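Local atomic coordinates of endo-1,4-beta-xylanase (Bacteroides thetaiotaomicron VPI-5482, PDB entry 3KST), a protein that probably hydrolyses glycosidic bonds in xylan-type plant polysaccharides as a family 43 glycoside hydrolase, and binds a calcium ion. Residues V188-S193 with K213-G218; P236-D241 with V247-G252. All coordinates share one frame; numbering follows the deposited sequence. Where two conformers were deposited one is given.

Interaction 1: V188-S193 with K213-G218; sequences VAEGPS and KGYGVG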
loop_
_atom_site.group_PDB
_atom_site.type_symbol
_atom_site.label_atom_id
_atom_site.label_comp_id
_atom_site.label_asym_id
_atom_site.label_seq_id
_atom_site.Cartn_x
_atom_site.Cartn_y
_atom_site.Cartn_z
ATOM N N VAL A 188 -11.057 10.696 -6.604
ATOM C CA VAL A 188 -10.377 9.551 -5.993
ATOM C C VAL A 188 -9.265 9.928 -5.023
ATOM O O VAL A 188 -8.369 10.666 -5.409
ATOM C CB VAL A 188 -9.713 8.666 -7.112
ATOM C CG1 VAL A 188 -8.859 7.501 -6.514
ATOM C CG2 VAL A 188 -10.764 8.118 -8.094
ATOM N N ALA A 189 -9.363 9.449 -3.783
ATOM C CA ALA A 189 -8.333 9.542 -2.752
ATOM C C ALA A 189 -8.267 8.071 -2.298
ATOM O O ALA A 189 -9.309 7.451 -1.991
ATOM C CB ALA A 189 -8.757 10.443 -1.630
ATOM N N GLU A 190 -7.084 7.481 -2.322
ATOM C CA GLU A 190 -6.949 6.040 -2.065
ATOM C C GLU A 190 -5.520 5.658 -1.724
ATOM O O GLU A 190 -4.657 6.541 -1.555
ATOM C CB GLU A 190 -7.440 5.249 -3.296
ATOM C CG GLU A 190 -6.579 5.418 -4.567
ATOM C CD GLU A 190 -7.119 4.662 -5.798
ATOM O OE1 GLU A 190 -8.307 4.260 -5.816
ATOM O OE2 GLU A 190 -6.331 4.482 -6.751
ATOM N N GLY A 191 -5.283 4.341 -1.622
ATOM C CA GLY A 191 -3.986 3.786 -1.298
ATOM C C GLY A 191 -3.362 4.402 -0.055
ATOM O O GLY A 191 -2.228 4.858 -0.124
ATOM N N PRO A 192 -4.104 4.463 1.073
ATOM C CA PRO A 192 -3.545 5.014 2.308
ATOM C C PRO A 192 -2.317 4.279 2.892
ATOM O O PRO A 192 -2.139 3.069 2.718
ATOM C CB PRO A 192 -4.733 4.903 3.292
ATOM C CG PRO A 192 -5.460 3.747 2.834
ATOM C CD PRO A 192 -5.419 3.843 1.335
ATOM N N SER A 193 -1.488 5.046 3.601
ATOM C CA SER A 193 -0.330 4.566 4.378
ATOM C C SER A 193 -0.213 5.460 5.612
ATOM O O SER A 193 -0.292 6.687 5.483
ATOM C CB SER A 193 0.958 4.632 3.563
ATOM O OG SER A 193 0.848 3.864 2.372
ATOM N N LYS A 213 -2.126 9.928 -16.152
ATOM C CA LYS A 213 -0.670 10.157 -16.005
ATOM C C LYS A 213 -0.305 10.979 -14.769
ATOM O O LYS A 213 0.832 10.924 -14.329
ATOM C CB LYS A 213 -0.039 10.810 -17.260
ATOM C CG LYS A 213 -0.056 9.920 -18.444
ATOM C CD LYS A 213 0.357 10.688 -19.679
ATOM C CE LYS A 213 0.373 9.815 -20.890
ATOM N NZ LYS A 213 0.573 10.650 -22.087
ATOM N N GLY A 214 -1.280 11.766 -14.280
ATOM C CA GLY A 214 -1.202 12.589 -13.095
ATOM C C GLY A 214 -1.589 11.938 -11.783
ATOM O O GLY A 214 -1.728 12.666 -10.750
ATOM N N TYR A 215 -1.770 10.605 -11.783
ATOM C CA TYR A 215 -1.868 9.849 -10.513
ATOM C C TYR A 215 -0.670 10.324 -9.683
ATOM O O TYR A 215 0.468 10.440 -10.216
ATOM C CB TYR A 215 -1.745 8.345 -10.745
ATOM C CG TYR A 215 -2.268 7.412 -9.654
ATOM C CD1 TYR A 215 -3.553 7.557 -9.119
ATOM C CD2 TYR A 215 -1.542 6.289 -9.278
ATOM C CE1 TYR A 215 -4.064 6.649 -8.154
ATOM C CE2 TYR A 215 -2.040 5.377 -8.308
ATOM C CZ TYR A 215 -3.299 5.575 -7.762
ATOM O OH TYR A 215 -3.779 4.692 -6.846
ATOM N N GLY A 216 -0.913 10.642 -8.411
ATOM C CA GLY A 216 0.130 11.160 -7.553
ATOM C C GLY A 216 -0.089 10.943 -6.080
ATOM O O GLY A 216 -1.183 10.588 -5.667
ATOM N N VAL A 217 0.978 11.144 -5.314
ATOM C CA VAL A 217 0.986 10.934 -3.879
ATOM C C VAL A 217 1.067 12.234 -3.100
ATOM O O VAL A 217 1.871 13.124 -3.424
ATOM C CB VAL A 217 2.181 10.054 -3.470
ATOM C CG1 VAL A 217 2.237 9.850 -1.926
ATOM C CG2 VAL A 217 2.125 8.692 -4.214
ATOM N N GLY A 218 0.284 12.329 -2.028
ATOM C CA GLY A 218 0.333 13.470 -1.120
ATOM C C GLY A 218 0.163 12.977 0.301
ATOM O O GLY A 218 -0.027 11.761 0.522
#
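Tyr215 OH donates a short hydrogen bond to Glu190 OE2, 2.6 Å away, and this bond carries nearly the whole contact. The acceptor uses its anti lone pair, the one turned away from OE1, and lies at the edge of the phenol ring, near the ring plane. Carboxylate and ring stand almost perpendicular, with planes 87° apart, so the carboxylate meets the phenol at the hydroxyl-bearing edge of the ring and does not stack on its face; OE2 is also 3.4 Å from Tyr215 CE1. Glu190 reaches across because its CG sits between the backbone N and the carbonyl carbon (chi1 66°) while the chain beyond runs extended.

Both side chains are buried. The other carboxylate oxygen, OE1, accepts a hydrogen bond from Asn152 ND2, so each carboxylate oxygen accepts a hydrogen bond, and the two together restrain rotation of the group. Beside Glu190, Gly191 N is hydrogen-bonded to Asp130 OD2. The Tyr215 ring lies nearly parallel to that of His267. Glu190 is the predicted proton donor and Asp130 the predicted pKa modulator, an arrangement consistent with the acidic active site of the five-bladed beta-propeller of glycoside hydrolase family 43.

Interaction 2: P236-D241 with V247-G252; sequences PLLQGD and VGTGHG. With CA (calcium ion), chain C.
Thr249 meets Leu238 and Gly240 where the loop leading out of one blade of the family 43 beta-propeller passes beside the start of the next blade's inner strand, 250-256. The polar link is a single hydrogen bond, from Gly240 N to Thr249 OG1 (2.9 Å), with an N-H...O angle of 162°. Thr249 chi1 of 64° places OG1 between its own backbone N and carbonyl carbon, facing the loop.

Van der Waals packing flanks this bond. The isobutyl group of Leu238 crosses the threonine side chain at about a right angle: its CG lies 3.4 Å from OG1, and its CD2 is 3.9 Å from Thr249 CB. On the other branch, the methyl CG2 rests against Gly240 CA at 3.9 Å. The backbones come near each other at Gly240 and Val247, whose CA atoms are 4.4 Å apart. Phe266 of strand 262-268 touches both Leu238 and Thr249, extending the apolar surroundings. Asp241 directs its carboxylate elsewhere, to a salt bridge with Lys283 and a hydrogen bond with Thr244.

Metal coordination occupies the far end of 247-252. His251 and Glu83 are the protein ligands of the calcium ion, and five waters complete its shell. Gly252 O accepts a hydrogen bond from water 1 and lies within bonding distance of water 2, which has other acceptors nearby. The calcium lies in the plane of the imidazole, at its edge, with His251 NE2 2.6 Å from the ion.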
loop_
_atom_site.group_PDB
_atom_site.type_symbol
_atom_site.label_atom_id
_atom_site.label_comp_id
_atom_site.label_asym_id
_atom_site.label_seq_id
_atom_site.Cartn_x
_atom_site.Cartn_y
_atom_site.Cartn_z
ATOM N N PRO A 236 1.285 17.780 -4.555
ATOM C CA PRO A 236 1.747 16.407 -4.272
ATOM C C PRO A 236 3.253 16.227 -4.013
ATOM O O PRO A 236 4.082 17.041 -4.451
ATOM C CB PRO A 236 1.336 15.653 -5.523
ATOM C CG PRO A 236 1.405 16.658 -6.631
ATOM C CD PRO A 236 1.126 18.006 -6.008
ATOM N N LEU A 237 3.581 15.169 -3.274
ATOM C CA LEU A 237 4.970 14.772 -3.025
ATOM C C LEU A 237 5.583 14.106 -4.252
ATOM O O LEU A 237 6.797 14.197 -4.440
ATOM C CB LEU A 237 5.084 13.782 -1.854
ATOM C CG LEU A 237 5.021 14.268 -0.400
ATOM C CD1 LEU A 237 4.143 15.480 -0.225
ATOM C CD2 LEU A 237 4.643 13.093 0.551
ATOM N N LEU A 238 4.755 13.420 -5.053
ATOM C CA LEU A 238 5.205 12.635 -6.201
ATOM C C LEU A 238 4.091 12.602 -7.240
ATOM O O LEU A 238 3.022 12.136 -6.950
ATOM C CB LEU A 238 5.514 11.192 -5.761
ATOM C CG LEU A 238 5.864 10.176 -6.882
ATOM C CD1 LEU A 238 7.151 10.599 -7.527
ATOM C CD2 LEU A 238 5.924 8.718 -6.383
ATOM N N GLN A 239 4.356 13.116 -8.438
ATOM C CA GLN A 239 3.413 13.119 -9.560
ATOM C C GLN A 239 4.267 13.100 -10.851
ATOM O O GLN A 239 4.435 14.110 -11.550
ATOM C CB GLN A 239 2.452 14.310 -9.454
ATOM C CG GLN A 239 1.351 14.354 -10.516
ATOM C CD GLN A 239 0.397 15.521 -10.334
ATOM O OE1 GLN A 239 0.822 16.664 -10.271
ATOM N NE2 GLN A 239 -0.901 15.237 -10.283
ATOM N N GLY A 240 4.854 11.932 -11.094
ATOM C CA GLY A 240 5.743 11.665 -12.224
ATOM C C GLY A 240 7.171 11.989 -11.805
ATOM O O GLY A 240 7.392 13.054 -11.203
ATOM N N ASP A 241 8.122 11.096 -12.132
ATOM C CA ASP A 241 9.563 11.287 -11.849
ATOM C C ASP A 241 10.189 11.901 -13.088
ATOM O O ASP A 241 10.120 11.316 -14.170
ATOM C CB ASP A 241 10.272 9.976 -11.555
ATOM C CG ASP A 241 11.743 10.172 -11.230
ATOM O OD1 ASP A 241 12.021 10.856 -10.229
ATOM O OD2 ASP A 241 12.598 9.650 -11.976
ATOM N N VAL A 247 5.443 8.030 -15.368
ATOM C CA VAL A 247 4.147 8.728 -15.134
ATOM C C VAL A 247 3.158 7.743 -14.510
ATOM O O VAL A 247 3.444 6.543 -14.438
ATOM C CB VAL A 247 3.549 9.337 -16.418
ATOM C CG1 VAL A 247 4.534 10.386 -17.027
ATOM C CG2 VAL A 247 3.131 8.259 -17.434
ATOM N N GLY A 248 1.995 8.237 -14.076
ATOM C CA GLY A 248 1.028 7.387 -13.360
ATOM C C GLY A 248 1.603 6.837 -12.048
ATOM O O GLY A 248 1.301 5.696 -11.668
ATOM N N THR A 249 2.418 7.658 -11.358
ATOM C CA THR A 249 3.138 7.293 -10.149
ATOM C C THR A 249 2.293 7.341 -8.886
ATOM O O THR A 249 1.871 8.411 -8.456
ATOM C CB THR A 249 4.418 8.143 -9.921
ATOM O OG1 THR A 249 4.060 9.514 -9.727
ATOM C CG2 THR A 249 5.424 7.962 -11.087
ATOM N N GLY A 250 2.044 6.176 -8.294
ATOM C CA GLY A 250 1.234 6.139 -7.074
ATOM C C GLY A 250 1.039 4.795 -6.428
ATOM O O GLY A 250 1.738 3.822 -6.771
ATOM N N HIS A 251 0.086 4.782 -5.479
ATOM C CA HIS A 251 -0.249 3.660 -4.586
ATOM C C HIS A 251 0.995 2.983 -4.109
ATOM O O HIS A 251 1.345 1.876 -4.546
ATOM C CB HIS A 251 -1.242 2.642 -5.157
ATOM C CG HIS A 251 -1.842 1.757 -4.107
ATOM N ND1 HIS A 251 -3.176 1.431 -4.103
ATOM C CD2 HIS A 251 -1.323 1.226 -2.971
ATOM C CE1 HIS A 251 -3.438 0.675 -3.048
ATOM N NE2 HIS A 251 -2.336 0.554 -2.331
ATOM N N GLY A 252 1.657 3.648 -3.180
ATOM C CA GLY A 252 2.913 3.153 -2.647
ATOM C C GLY A 252 2.888 2.870 -1.173
ATOM O O GLY A 252 1.831 2.856 -0.542
HETATM CA CA CA C . -1.463 -0.140 0.040
HETATM O O HOH W 1 0.893 0.119 -0.654
HETATM O O HOH W 2 -0.686 2.329 0.241
HETATM O O HOH W 3 -0.997 -2.294 -1.249
HETATM O O HOH W 4 -3.422 -1.632 0.412
HETATM O O HOH W 5 -3.404 1.285 0.911
#

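How the interactions relate
From the N terminus, 188-193 opens strand 189-197, an outermost strand of its four-stranded sheet; the chain returns through strand 200-207 to 213-218, where interaction 1 closes that excursion, linking the first and third strands of the sheet. After strand 230-231, the chain enters 236-241, and a short loop brings it to 247-252, closing interaction 2. The two contacts are in series, neither nested nor crossed, with centres about 7 Å apart. They nevertheless touch: Leu237 N probably bonds to Val217 O at 2.7 Å, and Gln239 NE2 reaches Gly214 O. With these bonds, interaction 2 joins the loop following that sheet to strand 250-256 of the next.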